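Long-range contacts in general negative regulator of transcription subunit 2 (Saccharomyces cerevisiae, PDB 4BY6), which acts as a core component of the CCR4-NOT complex, which is the major cytoplasmic mRNA deadenylase and in the nucleus seems to regulate transcription: residues 137-141 against 185-191; 110-114 against 171-176; 93-97 against 123-127; 51-56 against 68-72. One frame throughout, in Å; residues are numbered along the deposited sequence.

Contact 1: residues 137-141 against 185-191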
loop_
_atom_site.group_PDB
_atom_site.type_symbol
_atom_site.label_atom_id
_atom_site.label_comp_id
_atom_site.label_asym_id
_atom_site.label_seq_id
_atom_site.Cartn_x
_atom_site.Cartn_y
_atom_site.Cartn_z
ATOM N N TRP E 137 8.971 43.111 8.442
ATOM C CA TRP E 137 8.182 42.363 7.473
ATOM C C TRP E 137 6.793 42.968 7.449
ATOM O O TRP E 137 6.278 43.382 8.480
ATOM C CB TRP E 137 8.089 40.877 7.842
ATOM C CG TRP E 137 9.318 40.124 7.567
ATOM C CD1 TRP E 137 10.379 39.946 8.415
ATOM C CD2 TRP E 137 9.638 39.421 6.368
ATOM N NE1 TRP E 137 11.339 39.181 7.808
ATOM C CE2 TRP E 137 10.911 38.842 6.550
ATOM C CE3 TRP E 137 8.973 39.222 5.154
ATOM C CZ2 TRP E 137 11.534 38.073 5.559
ATOM C CZ3 TRP E 137 9.592 38.466 4.173
ATOM C CH2 TRP E 137 10.861 37.895 4.383
ATOM N N ARG E 138 6.175 43.005 6.285
ATOM C CA ARG E 138 4.796 43.440 6.192
ATOM C C ARG E 138 3.950 42.301 5.618
ATOM O O ARG E 138 4.411 41.536 4.767
ATOM C CB ARG E 138 4.688 44.696 5.334
ATOM C CG ARG E 138 5.082 45.985 6.035
ATOM C CD ARG E 138 6.145 46.730 5.199
ATOM N NE ARG E 138 5.680 47.879 4.398
ATOM C CZ ARG E 138 6.431 48.497 3.481
ATOM N NH1 ARG E 138 7.667 48.066 3.241
ATOM N NH2 ARG E 138 5.953 49.538 2.793
ATOM N N TYR E 139 2.725 42.166 6.112
ATOM C CA TYR E 139 1.839 41.076 5.689
ATOM C C TYR E 139 0.830 41.499 4.608
ATOM O O TYR E 139 0.025 42.404 4.819
ATOM C CB TYR E 139 1.091 40.514 6.903
ATOM C CG TYR E 139 0.114 39.428 6.551
ATOM C CD1 TYR E 139 0.558 38.164 6.180
ATOM C CD2 TYR E 139 -1.248 39.660 6.591
ATOM C CE1 TYR E 139 -0.324 37.171 5.850
ATOM C CE2 TYR E 139 -2.140 38.667 6.269
ATOM C CZ TYR E 139 -1.677 37.423 5.899
ATOM O OH TYR E 139 -2.579 36.431 5.591
ATOM N N HIS E 140 0.881 40.845 3.450
ATOM C CA HIS E 140 -0.063 41.133 2.370
ATOM C C HIS E 140 -1.385 40.411 2.577
ATOM O O HIS E 140 -1.419 39.179 2.642
ATOM C CB HIS E 140 0.537 40.743 1.024
ATOM C CG HIS E 140 -0.180 41.331 -0.148
ATOM N ND1 HIS E 140 -1.215 40.679 -0.791
ATOM C CD2 HIS E 140 -0.026 42.514 -0.785
ATOM C CE1 HIS E 140 -1.651 41.429 -1.790
ATOM N NE2 HIS E 140 -0.951 42.551 -1.806
ATOM N N LYS E 141 -2.465 41.184 2.652
ATOM C CA LYS E 141 -3.782 40.667 3.027
ATOM C C LYS E 141 -4.407 39.692 2.044
ATOM O O LYS E 141 -4.953 38.657 2.462
ATOM C CB LYS E 141 -4.749 41.819 3.218
ATOM C CG LYS E 141 -4.380 42.766 4.334
ATOM C CD LYS E 141 -5.253 43.979 4.187
ATOM C CE LYS E 141 -4.940 45.042 5.184
ATOM N NZ LYS E 141 -5.766 46.215 4.815
ATOM N N LEU E 185 3.051 47.824 -5.140
ATOM C CA LEU E 185 2.471 47.473 -3.859
ATOM C C LEU E 185 1.487 48.519 -3.370
ATOM O O LEU E 185 1.840 49.698 -3.246
ATOM C CB LEU E 185 3.589 47.326 -2.841
ATOM C CG LEU E 185 3.097 47.158 -1.424
ATOM C CD1 LEU E 185 2.363 45.824 -1.325
ATOM C CD2 LEU E 185 4.303 47.224 -0.524
ATOM N N PHE E 186 0.273 48.089 -3.059
ATOM C CA PHE E 186 -0.756 49.002 -2.588
ATOM C C PHE E 186 -0.848 48.987 -1.083
ATOM O O PHE E 186 -0.990 47.922 -0.493
ATOM C CB PHE E 186 -2.110 48.646 -3.200
ATOM C CG PHE E 186 -2.285 49.167 -4.586
ATOM C CD1 PHE E 186 -1.810 48.455 -5.679
ATOM C CD2 PHE E 186 -2.894 50.397 -4.803
ATOM C CE1 PHE E 186 -1.963 48.955 -6.973
ATOM C CE2 PHE E 186 -3.041 50.897 -6.088
ATOM C CZ PHE E 186 -2.574 50.169 -7.170
ATOM N N TYR E 187 -0.789 50.169 -0.467
ATOM C CA TYR E 187 -0.731 50.251 0.987
ATOM C C TYR E 187 -1.995 49.732 1.692
ATOM O O TYR E 187 -1.886 49.212 2.794
ATOM C CB TYR E 187 -0.468 51.682 1.414
ATOM C CG TYR E 187 0.841 52.275 0.921
ATOM C CD1 TYR E 187 2.067 51.752 1.316
ATOM C CD2 TYR E 187 0.846 53.366 0.063
ATOM C CE1 TYR E 187 3.260 52.304 0.863
ATOM C CE2 TYR E 187 2.030 53.917 -0.397
ATOM C CZ TYR E 187 3.243 53.385 0.006
ATOM O OH TYR E 187 4.436 53.953 -0.436
ATOM N N ASN E 188 -3.174 49.867 1.078
ATOM C CA ASN E 188 -4.400 49.293 1.661
ATOM C C ASN E 188 -4.359 47.740 1.737
ATOM O O ASN E 188 -5.231 47.110 2.340
ATOM C CB ASN E 188 -5.671 49.782 0.919
ATOM C CG ASN E 188 -5.813 49.234 -0.502
ATOM O OD1 ASN E 188 -4.953 48.522 -1.019
ATOM N ND2 ASN E 188 -6.924 49.572 -1.136
ATOM N N ALA E 189 -3.348 47.136 1.116
ATOM C CA ALA E 189 -3.278 45.694 0.995
ATOM C C ALA E 189 -2.302 45.068 2.005
ATOM O O ALA E 189 -2.233 43.836 2.142
ATOM C CB ALA E 189 -2.867 45.322 -0.416
ATOM N N ILE E 190 -1.551 45.894 2.727
ATOM C CA ILE E 190 -0.615 45.323 3.683
ATOM C C ILE E 190 -0.940 45.816 5.083
ATOM O O ILE E 190 -1.507 46.896 5.251
ATOM C CB ILE E 190 0.846 45.659 3.339
ATOM C CG1 ILE E 190 1.010 47.147 3.085
ATOM C CG2 ILE E 190 1.318 44.899 2.100
ATOM C CD1 ILE E 190 2.480 47.535 2.852
ATOM N N MET E 191 -0.575 45.028 6.088
ATOM C CA MET E 191 -0.857 45.409 7.468
ATOM C C MET E 191 0.337 45.139 8.379
ATOM O O MET E 191 1.295 44.487 7.964
ATOM C CB MET E 191 -2.093 44.667 7.979
ATOM C CG MET E 191 -2.049 43.175 7.794
ATOM S SD MET E 191 -3.490 42.342 8.520
ATOM C CE MET E 191 -3.310 42.771 10.252
#
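His-140 and Ile-190 form a single antiparallel bridge, a non-hydrogen-bonded pair that lays the C-terminal tail beside strand 138-140. The bonds flank it. Tyr-139 and Met-191 make a hydrogen-bonded pair: Tyr-139 N donates to Met-191 O (3.3 Å, 166° at the hydrogen), and Met-191 N returns a bond to Tyr-139 O (3.0 Å). Beyond the bridge, Lys-141 N points nearly straight at Ala-189 O (2.7 Å). Through these bonds the tail beyond the last strand, 177-186, pairs with the first strand, 138-140, which is consistent with the barrel-like folds of the SH3 clan. The 3-10 turn at 187-189 swings the chain across. Lysine suits position 141 because its chain, extended beyond CG, runs past Ala-189 O to bring NZ to Asn-188 O (2.7 Å), from above the carbonyl plane. The ammonium also has a cation-pi partner in a neighbouring protein chain. The Met-191 side chain runs alongside that of Tyr-139 in the same direction; Met-191 CG meets the ring edge at CD2 of Tyr-139 (3.8 Å), and the sulfur completes an edge-on Met-aromatic contact. The phenol OH is bonded to the backbone of that other chain. The His-140 ring receives Ala-189 O over one face, while Ala-189 CB approaches its NE2 (3.6 Å); ND1 bonds to the backbone N of Leu-143. Arg-138, bent at chi2 and chi3, sets its guanidinium obliquely against the Ile-190 CD1 methyl, with NE of Arg-138 3.6 Å from that carbon.

Contact 2: residues 110-114 against 171-176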
loop_
_atom_site.group_PDB
_atom_site.type_symbol
_atom_site.label_atom_id
_atom_site.label_comp_id
_atom_site.label_asym_id
_atom_site.label_seq_id
_atom_site.Cartn_x
_atom_site.Cartn_y
_atom_site.Cartn_z
ATOM N N GLU E 110 12.039 32.338 9.625
ATOM C CA GLU E 110 11.376 31.146 9.097
ATOM C C GLU E 110 10.559 30.445 10.164
ATOM O O GLU E 110 9.416 30.063 9.910
ATOM C CB GLU E 110 12.369 30.161 8.507
ATOM C CG GLU E 110 12.574 30.298 7.038
ATOM C CD GLU E 110 13.850 31.004 6.733
ATOM O OE1 GLU E 110 14.247 31.868 7.561
ATOM O OE2 GLU E 110 14.456 30.689 5.680
ATOM N N THR E 111 11.115 30.296 11.365
ATOM C CA THR E 111 10.348 29.642 12.426
ATOM C C THR E 111 9.044 30.387 12.746
ATOM O O THR E 111 7.989 29.752 12.921
ATOM C CB THR E 111 11.207 29.474 13.680
ATOM O OG1 THR E 111 12.223 28.513 13.378
ATOM C CG2 THR E 111 10.384 28.958 14.872
ATOM N N LEU E 112 9.102 31.722 12.755
ATOM C CA LEU E 112 7.911 32.550 12.958
ATOM C C LEU E 112 6.889 32.351 11.814
ATOM O O LEU E 112 5.665 32.255 12.055
ATOM C CB LEU E 112 8.295 34.023 13.047
ATOM C CG LEU E 112 9.351 34.473 14.052
ATOM C CD1 LEU E 112 9.671 35.937 13.801
ATOM C CD2 LEU E 112 8.859 34.261 15.463
ATOM N N PHE E 113 7.388 32.280 10.578
ATOM C CA PHE E 113 6.514 32.012 9.446
ATOM C C PHE E 113 5.782 30.676 9.640
ATOM O O PHE E 113 4.568 30.572 9.430
ATOM C CB PHE E 113 7.304 31.981 8.143
ATOM C CG PHE E 113 7.806 33.315 7.700
ATOM C CD1 PHE E 113 7.083 34.467 7.963
ATOM C CD2 PHE E 113 8.998 33.412 6.987
ATOM C CE1 PHE E 113 7.543 35.698 7.524
ATOM C CE2 PHE E 113 9.475 34.643 6.547
ATOM C CZ PHE E 113 8.760 35.788 6.818
ATOM N N PHE E 114 6.545 29.653 10.012
ATOM C CA PHE E 114 6.006 28.327 10.269
ATOM C C PHE E 114 4.856 28.374 11.280
ATOM O O PHE E 114 3.752 27.869 11.030
ATOM C CB PHE E 114 7.107 27.419 10.785
ATOM C CG PHE E 114 6.659 26.032 11.061
ATOM C CD1 PHE E 114 6.785 25.048 10.086
ATOM C CD2 PHE E 114 6.116 25.699 12.304
ATOM C CE1 PHE E 114 6.368 23.742 10.329
ATOM C CE2 PHE E 114 5.691 24.387 12.567
ATOM C CZ PHE E 114 5.821 23.410 11.578
ATOM N N PHE E 171 8.042 35.798 1.155
ATOM C CA PHE E 171 8.275 34.437 1.622
ATOM C C PHE E 171 7.204 33.497 1.092
ATOM O O PHE E 171 6.010 33.738 1.264
ATOM C CB PHE E 171 8.356 34.362 3.157
ATOM C CG PHE E 171 8.636 32.974 3.669
ATOM C CD1 PHE E 171 9.905 32.412 3.536
ATOM C CD2 PHE E 171 7.628 32.215 4.261
ATOM C CE1 PHE E 171 10.165 31.113 3.989
ATOM C CE2 PHE E 171 7.886 30.924 4.726
ATOM C CZ PHE E 171 9.160 30.370 4.587
ATOM N N ASP E 172 7.669 32.422 0.464
ATOM C CA ASP E 172 6.843 31.365 -0.113
ATOM C C ASP E 172 6.910 30.137 0.783
ATOM O O ASP E 172 7.898 29.396 0.759
ATOM C CB ASP E 172 7.343 31.033 -1.529
ATOM C CG ASP E 172 6.483 29.994 -2.266
ATOM O OD1 ASP E 172 5.637 29.290 -1.651
ATOM O OD2 ASP E 172 6.689 29.879 -3.497
ATOM N N PRO E 173 5.831 29.891 1.539
ATOM C CA PRO E 173 5.755 28.827 2.555
ATOM C C PRO E 173 5.657 27.431 1.936
ATOM O O PRO E 173 5.875 26.449 2.646
ATOM C CB PRO E 173 4.466 29.154 3.325
ATOM C CG PRO E 173 3.946 30.477 2.734
ATOM C CD PRO E 173 4.546 30.588 1.367
ATOM N N GLN E 174 5.327 27.342 0.648
ATOM C CA GLN E 174 5.260 26.040 -0.017
ATOM C C GLN E 174 6.634 25.605 -0.527
ATOM O O GLN E 174 6.966 24.422 -0.512
ATOM C CB GLN E 174 4.263 26.071 -1.174
ATOM C CG GLN E 174 2.824 26.209 -0.728
ATOM C CD GLN E 174 2.362 25.009 0.056
ATOM O OE1 GLN E 174 2.907 23.914 -0.085
ATOM N NE2 GLN E 174 1.356 25.206 0.902
ATOM N N ARG E 175 7.443 26.566 -0.954
ATOM C CA ARG E 175 8.803 26.263 -1.388
ATOM C C ARG E 175 9.845 26.527 -0.285
ATOM O O ARG E 175 11.044 26.202 -0.444
ATOM C CB ARG E 175 9.152 27.065 -2.633
ATOM C CG ARG E 175 8.457 26.596 -3.868
ATOM C CD ARG E 175 8.775 27.506 -5.037
ATOM N NE ARG E 175 7.572 28.214 -5.461
ATOM C CZ ARG E 175 6.758 27.787 -6.421
ATOM N NH1 ARG E 175 7.025 26.660 -7.072
ATOM N NH2 ARG E 175 5.678 28.492 -6.735
ATOM N N TRP E 176 9.385 27.128 0.811
ATOM C CA TRP E 176 10.267 27.522 1.903
ATOM C C TRP E 176 11.459 28.290 1.327
ATOM O O TRP E 176 12.610 27.885 1.423
ATOM C CB TRP E 176 10.716 26.302 2.712
ATOM C CG TRP E 176 10.789 26.644 4.144
ATOM C CD1 TRP E 176 11.913 26.751 4.912
ATOM C CD2 TRP E 176 9.689 26.993 4.990
ATOM N NE1 TRP E 176 11.573 27.129 6.193
ATOM C CE2 TRP E 176 10.212 27.289 6.261
ATOM C CE3 TRP E 176 8.314 27.064 4.802
ATOM C CZ2 TRP E 176 9.403 27.653 7.331
ATOM C CZ3 TRP E 176 7.516 27.432 5.861
ATOM C CH2 TRP E 176 8.053 27.726 7.106
#
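Phe-113 and Phe-171 meet as an offset stack, their ring planes 20° apart and their centroids separated by 4.3 Å. Phe-113 CD2 lies over one face of the Phe-171 ring, displaced toward its rim. The helix residue points its CB at the strand, and Phe-171 answers by placing CG anti to its own backbone N (chi1 -178°), which carries the ring out toward helix 109-118. Flat, nonpolar phenylalanines suit this seam between helix and sheet in the C-terminal NOT domain. The edge of the Phe-171 ring, at CZ, stands over one face of the Trp-176 indole, so Phe-171 offers a face to Phe-113 and an edge to Trp-176. Both ends of the indole touch the helix: CH2 of Trp-176 meets Phe-114 CB (3.8 Å), and at the pyrrole side NE1 of Trp-176 meets Glu-110 CG (3.4 Å), the Glu-110 carboxylate plane being turned 40° from the indole. The turn carrying Trp-176 is shaped by an Asx turn, Asp-172 OD1 accepting from Gln-174 N (3.0 Å), and by a salt bridge between Asp-172 OD2 and Arg-175 NE (2.7 Å). Phe-113 also meets Trp-137 edge-to-face, extending the aromatic cluster. No hydrogen bond crosses between 110-114 and 171-176, so cohesion here rests on ring dispersion and the burial of apolar surface.

Contact 3: residues 93-97 against 123-127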
loop_
_atom_site.group_PDB
_atom_site.type_symbol
_atom_site.label_atom_id
_atom_site.label_comp_id
_atom_site.label_asym_id
_atom_site.label_seq_id
_atom_site.Cartn_x
_atom_site.Cartn_y
_atom_site.Cartn_z
ATOM N N CYS E 93 3.769 25.648 26.031
ATOM C CA CYS E 93 2.599 26.235 25.416
ATOM C C CYS E 93 2.882 27.728 25.178
ATOM O O CYS E 93 3.867 28.249 25.665
ATOM C CB CYS E 93 1.368 26.016 26.297
ATOM S SG CYS E 93 1.603 26.572 27.956
ATOM N N PHE E 94 2.033 28.415 24.424
ATOM C CA PHE E 94 2.193 29.844 24.237
ATOM C C PHE E 94 0.842 30.494 24.474
ATOM O O PHE E 94 0.099 30.748 23.520
ATOM C CB PHE E 94 2.687 30.173 22.840
ATOM C CG PHE E 94 4.095 29.744 22.566
ATOM C CD1 PHE E 94 5.159 30.583 22.843
ATOM C CD2 PHE E 94 4.355 28.516 21.985
ATOM C CE1 PHE E 94 6.456 30.190 22.574
ATOM C CE2 PHE E 94 5.657 28.116 21.721
ATOM C CZ PHE E 94 6.703 28.953 22.012
ATOM N N ASN E 95 0.513 30.756 25.738
ATOM C CA ASN E 95 -0.822 31.232 26.053
ATOM C C ASN E 95 -0.843 32.671 26.493
ATOM O O ASN E 95 -1.902 33.179 26.845
ATOM C CB ASN E 95 -1.473 30.368 27.135
ATOM C CG ASN E 95 -1.683 28.936 26.691
ATOM O OD1 ASN E 95 -1.886 28.660 25.508
ATOM N ND2 ASN E 95 -1.647 28.012 27.644
ATOM N N SER E 96 0.309 33.341 26.490
ATOM C CA SER E 96 0.361 34.708 27.050
ATOM C C SER E 96 0.929 35.765 26.121
ATOM O O SER E 96 2.133 35.785 25.856
ATOM C CB SER E 96 1.168 34.731 28.337
ATOM O OG SER E 96 1.273 36.056 28.794
ATOM N N ILE E 97 0.062 36.649 25.643
ATOM C CA ILE E 97 0.501 37.761 24.810
ATOM C C ILE E 97 1.572 38.579 25.544
ATOM O O ILE E 97 2.570 38.968 24.966
ATOM C CB ILE E 97 -0.687 38.694 24.426
ATOM C CG1 ILE E 97 -1.726 37.957 23.582
ATOM C CG2 ILE E 97 -0.198 39.932 23.701
ATOM C CD1 ILE E 97 -1.300 37.764 22.154
ATOM N N VAL E 123 -2.826 32.715 20.154
ATOM C CA VAL E 123 -1.829 33.636 20.700
ATOM C C VAL E 123 -0.519 33.613 19.895
ATOM O O VAL E 123 0.058 34.669 19.597
ATOM C CB VAL E 123 -1.512 33.298 22.183
ATOM C CG1 VAL E 123 -0.289 34.062 22.684
ATOM C CG2 VAL E 123 -2.703 33.587 23.058
ATOM N N ILE E 124 -0.055 32.424 19.525
ATOM C CA ILE E 124 1.235 32.344 18.867
ATOM C C ILE E 124 1.169 32.971 17.450
ATOM O O ILE E 124 2.137 33.564 16.981
ATOM C CB ILE E 124 1.746 30.875 18.832
ATOM C CG1 ILE E 124 3.216 30.819 18.407
ATOM C CG2 ILE E 124 0.916 30.026 17.917
ATOM C CD1 ILE E 124 4.121 31.743 19.227
ATOM N N GLN E 125 0.018 32.914 16.791
ATOM C CA GLN E 125 -0.086 33.559 15.484
ATOM C C GLN E 125 0.040 35.077 15.651
ATOM O O GLN E 125 0.786 35.729 14.913
ATOM C CB GLN E 125 -1.402 33.202 14.786
ATOM C CG GLN E 125 -1.533 33.779 13.371
ATOM C CD GLN E 125 -2.804 33.352 12.657
ATOM O OE1 GLN E 125 -3.918 33.539 13.154
ATOM N NE2 GLN E 125 -2.639 32.765 11.486
ATOM N N GLU E 126 -0.657 35.627 16.641
ATOM C CA GLU E 126 -0.554 37.050 16.924
ATOM C C GLU E 126 0.876 37.472 17.349
ATOM O O GLU E 126 1.368 38.551 16.976
ATOM C CB GLU E 126 -1.550 37.446 18.006
ATOM C CG GLU E 126 -1.544 38.929 18.330
ATOM C CD GLU E 126 -2.223 39.773 17.261
ATOM O OE1 GLU E 126 -2.914 39.210 16.380
ATOM O OE2 GLU E 126 -2.041 41.005 17.292
ATOM N N LEU E 127 1.535 36.644 18.147
ATOM C CA LEU E 127 2.858 37.014 18.605
ATOM C C LEU E 127 3.865 36.981 17.438
ATOM O O LEU E 127 4.708 37.876 17.300
ATOM C CB LEU E 127 3.291 36.106 19.754
ATOM C CG LEU E 127 2.596 36.319 21.110
ATOM C CD1 LEU E 127 3.307 35.525 22.172
ATOM C CD2 LEU E 127 2.523 37.786 21.537
#
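Phe-94 sets CG anti to its carbonyl carbon (chi1 -69°), while Ile-124 sends CG1 anti to its backbone N and then bends at chi2 (52°); together these torsions carry Ile-124 CD1 over one face of the Phe-94 ring. The contact joins an irregular loop to the first turn of helix 123-134 in the C-terminal NOT domain. Ile-124 CD1 lies 4.1 Å from the centroid of the Phe-94 ring, only 20° off its normal, a CH-pi arrangement in which the methyl sits slightly toward the rim. A phenylalanine offers the broad face, and an isoleucine the slender branch that can stand on it. One residue back, Val-123 turns toward the loop backbone: CG1 faces Phe-94 O and CG2 the carbonyl of Asn-95, a beta-branched side chain whose two methyls can face two successive carbonyls. The Ile-97 side chain runs slantwise to those of Val-123 and Leu-127, and its CD1 touches Val-123 CG1 (3.9 Å), Glu-126 CG (4.0 Å) and Leu-127 CD2. Glu-126 therefore contributes its aliphatic part here, while its OE1 bonds to a bound glycerol. No hydrogen bond crosses between the segments; polar bonds of the loop go to residues just after it, Ser-96 N to Asp-100 OD2 and Ser-96 OG to Asn-99 N, and to a neighbouring protein chain, which bonds Phe-94 O and Asn-95 OD1. The two methyls of Leu-127 meet one carbonyl each, CD1 near Ser-96 O and CD2 3.6 Å from Ile-97 O.

Contact 4: residues 51-56 against 68-72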
loop_
_atom_site.group_PDB
_atom_site.type_symbol
_atom_site.label_atom_id
_atom_site.label_comp_id
_atom_site.label_asym_id
_atom_site.label_seq_id
_atom_site.Cartn_x
_atom_site.Cartn_y
_atom_site.Cartn_z
ATOM N N ARG E 51 10.322 2.558 -1.348
ATOM C CA ARG E 51 9.039 1.972 -0.953
ATOM C C ARG E 51 7.898 2.973 -1.093
ATOM O O ARG E 51 7.937 4.062 -0.512
ATOM C CB ARG E 51 9.113 1.461 0.489
ATOM C CG ARG E 51 9.971 0.221 0.625
ATOM C CD ARG E 51 10.473 -0.019 2.043
ATOM N NE ARG E 51 9.397 -0.227 3.007
ATOM C CZ ARG E 51 9.527 -0.953 4.115
ATOM N NH1 ARG E 51 10.674 -1.569 4.373
ATOM N NH2 ARG E 51 8.504 -1.094 4.945
ATOM N N VAL E 52 6.874 2.608 -1.848
ATOM C CA VAL E 52 5.737 3.502 -2.032
ATOM C C VAL E 52 4.538 3.073 -1.200
ATOM O O VAL E 52 3.653 3.890 -0.912
ATOM C CB VAL E 52 5.305 3.582 -3.509
ATOM C CG1 VAL E 52 6.475 4.007 -4.360
ATOM C CG2 VAL E 52 4.801 2.227 -3.974
ATOM N N LEU E 53 4.506 1.798 -0.823
ATOM C CA LEU E 53 3.315 1.228 -0.208
ATOM C C LEU E 53 3.052 1.723 1.218
ATOM O O LEU E 53 1.906 1.749 1.663
ATOM C CB LEU E 53 3.412 -0.301 -0.224
ATOM C CG LEU E 53 3.080 -0.933 -1.581
ATOM C CD1 LEU E 53 3.265 -2.444 -1.577
ATOM C CD2 LEU E 53 1.641 -0.572 -1.973
ATOM N N ASP E 54 4.091 2.156 1.920
ATOM C CA ASP E 54 3.932 2.542 3.320
ATOM C C ASP E 54 3.367 3.946 3.495
ATOM O O ASP E 54 3.113 4.387 4.623
ATOM C CB ASP E 54 5.259 2.404 4.041
ATOM C CG ASP E 54 5.687 0.965 4.153
ATOM O OD1 ASP E 54 5.259 0.317 5.145
ATOM O OD2 ASP E 54 6.411 0.484 3.238
ATOM N N THR E 55 3.180 4.629 2.366
ATOM C CA THR E 55 2.553 5.951 2.302
ATOM C C THR E 55 1.440 5.988 1.254
ATOM O O THR E 55 0.985 7.071 0.861
ATOM C CB THR E 55 3.580 7.059 1.990
ATOM O OG1 THR E 55 4.654 6.504 1.212
ATOM C CG2 THR E 55 4.157 7.589 3.271
ATOM N N PHE E 56 1.016 4.790 0.835
ATOM C CA PHE E 56 -0.070 4.562 -0.123
ATOM C C PHE E 56 -1.402 5.142 0.362
ATOM O O PHE E 56 -1.986 4.676 1.355
ATOM C CB PHE E 56 -0.212 3.056 -0.355
ATOM C CG PHE E 56 -0.935 2.669 -1.624
ATOM C CD1 PHE E 56 -0.359 2.877 -2.864
ATOM C CD2 PHE E 56 -2.155 2.019 -1.564
ATOM C CE1 PHE E 56 -1.002 2.485 -4.018
ATOM C CE2 PHE E 56 -2.801 1.625 -2.715
ATOM C CZ PHE E 56 -2.221 1.856 -3.941
ATOM N N VAL E 68 -0.876 10.605 3.808
ATOM C CA VAL E 68 -1.378 9.931 4.999
ATOM C C VAL E 68 -0.228 9.607 5.904
ATOM O O VAL E 68 0.893 9.348 5.455
ATOM C CB VAL E 68 -2.178 8.624 4.665
ATOM C CG1 VAL E 68 -3.463 8.970 3.925
ATOM C CG2 VAL E 68 -1.350 7.669 3.834
ATOM N N GLU E 69 -0.502 9.643 7.194
ATOM C CA GLU E 69 0.543 9.426 8.179
ATOM C C GLU E 69 1.000 7.969 8.187
ATOM O O GLU E 69 0.200 7.054 8.411
ATOM C CB GLU E 69 0.036 9.865 9.546
ATOM C CG GLU E 69 1.064 9.911 10.645
ATOM C CD GLU E 69 0.456 10.453 11.912
ATOM O OE1 GLU E 69 0.354 11.703 12.013
ATOM O OE2 GLU E 69 0.019 9.627 12.757
ATOM N N PRO E 70 2.287 7.747 7.903
ATOM C CA PRO E 70 2.856 6.396 7.909
ATOM C C PRO E 70 3.090 5.894 9.326
ATOM O O PRO E 70 2.828 6.634 10.281
ATOM C CB PRO E 70 4.189 6.580 7.178
ATOM C CG PRO E 70 4.575 7.994 7.501
ATOM C CD PRO E 70 3.275 8.766 7.514
ATOM N N ARG E 71 3.581 4.664 9.457
ATOM C CA ARG E 71 4.077 4.188 10.735
ATOM C C ARG E 71 5.345 4.944 11.058
ATOM O O ARG E 71 6.093 5.298 10.155
ATOM C CB ARG E 71 4.391 2.707 10.681
ATOM C CG ARG E 71 3.240 1.810 10.371
ATOM C CD ARG E 71 3.677 0.350 10.451
ATOM N NE ARG E 71 4.593 -0.005 9.373
ATOM C CZ ARG E 71 5.444 -1.019 9.415
ATOM N NH1 ARG E 71 5.491 -1.809 10.480
ATOM N NH2 ARG E 71 6.232 -1.260 8.379
ATOM N N PHE E 72 5.604 5.204 12.329
ATOM C CA PHE E 72 6.890 5.804 12.686
ATOM C C PHE E 72 7.204 5.572 14.153
ATOM O O PHE E 72 6.304 5.382 14.970
ATOM C CB PHE E 72 6.918 7.299 12.363
ATOM C CG PHE E 72 5.976 8.111 13.186
ATOM C CD1 PHE E 72 6.418 8.765 14.322
ATOM C CD2 PHE E 72 4.646 8.224 12.828
ATOM C CE1 PHE E 72 5.554 9.520 15.078
ATOM C CE2 PHE E 72 3.782 8.973 13.586
ATOM C CZ PHE E 72 4.238 9.620 14.713
#
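Pro-70 lays its CB against Asp-54 O (3.5 Å) and the Thr-55 CG2 methyl (4.0 Å). Beside this packing lies a salt-bridge network of Arg-51, Asp-54 and Arg-71, and together they join two loops of the extended region that precedes helix 101-104. Arg-51 grips Asp-54 side-on: NE and NH2 both donate to Asp-54 OD2 (3.1 Å each), from the same face of the carboxylate and above its plane, though OD2 is in the plane of the guanidinium. The Arg-51 side chain bends at chi3 (62°) to turn the group back on Asp-54. Across the contact, Arg-71 brings NH2 to Asp-54 OD1, a long salt bridge at 3.7 Å with the two flat groups 21° apart. Aspartate suits the position, its two oxygens divided between two arginines, whose shared anion probably offsets the nearness of their charges. Two neighbouring protein chains pack around the loops, and a basic side chain of one of them is hydrogen-bonded to Glu-69 O. At the other end, Val-68 sets its CG2 methyl near two successive carbonyls, 3.8 Å from Thr-55 O and 3.9 Å from Phe-56 O.

Overall arrangement
Contacts 1 and 2 belong to one body: strands 163-172 and 177-186 are neighbours in the sheet, and Trp-137 CE2 meets Phe-113 CZ at 3.7 Å, the contact centres being about 17 Å apart. Contact 3 touches neither, its nearest atoms about 6 Å from contact 2 and about 7 Å from contact 1; its helix 123-134 follows helix 109-118 and precedes strand 138-140 along the chain. Contact 4 stands apart, its centre about 40 Å from that of contact 1. Other protein chains reach all four. Glycerol, probably from the crystallisation liquor, lies about 2 Å from the Glu-126 side chain (contact 3) and about 4 Å from that of Met-191 (contact 1).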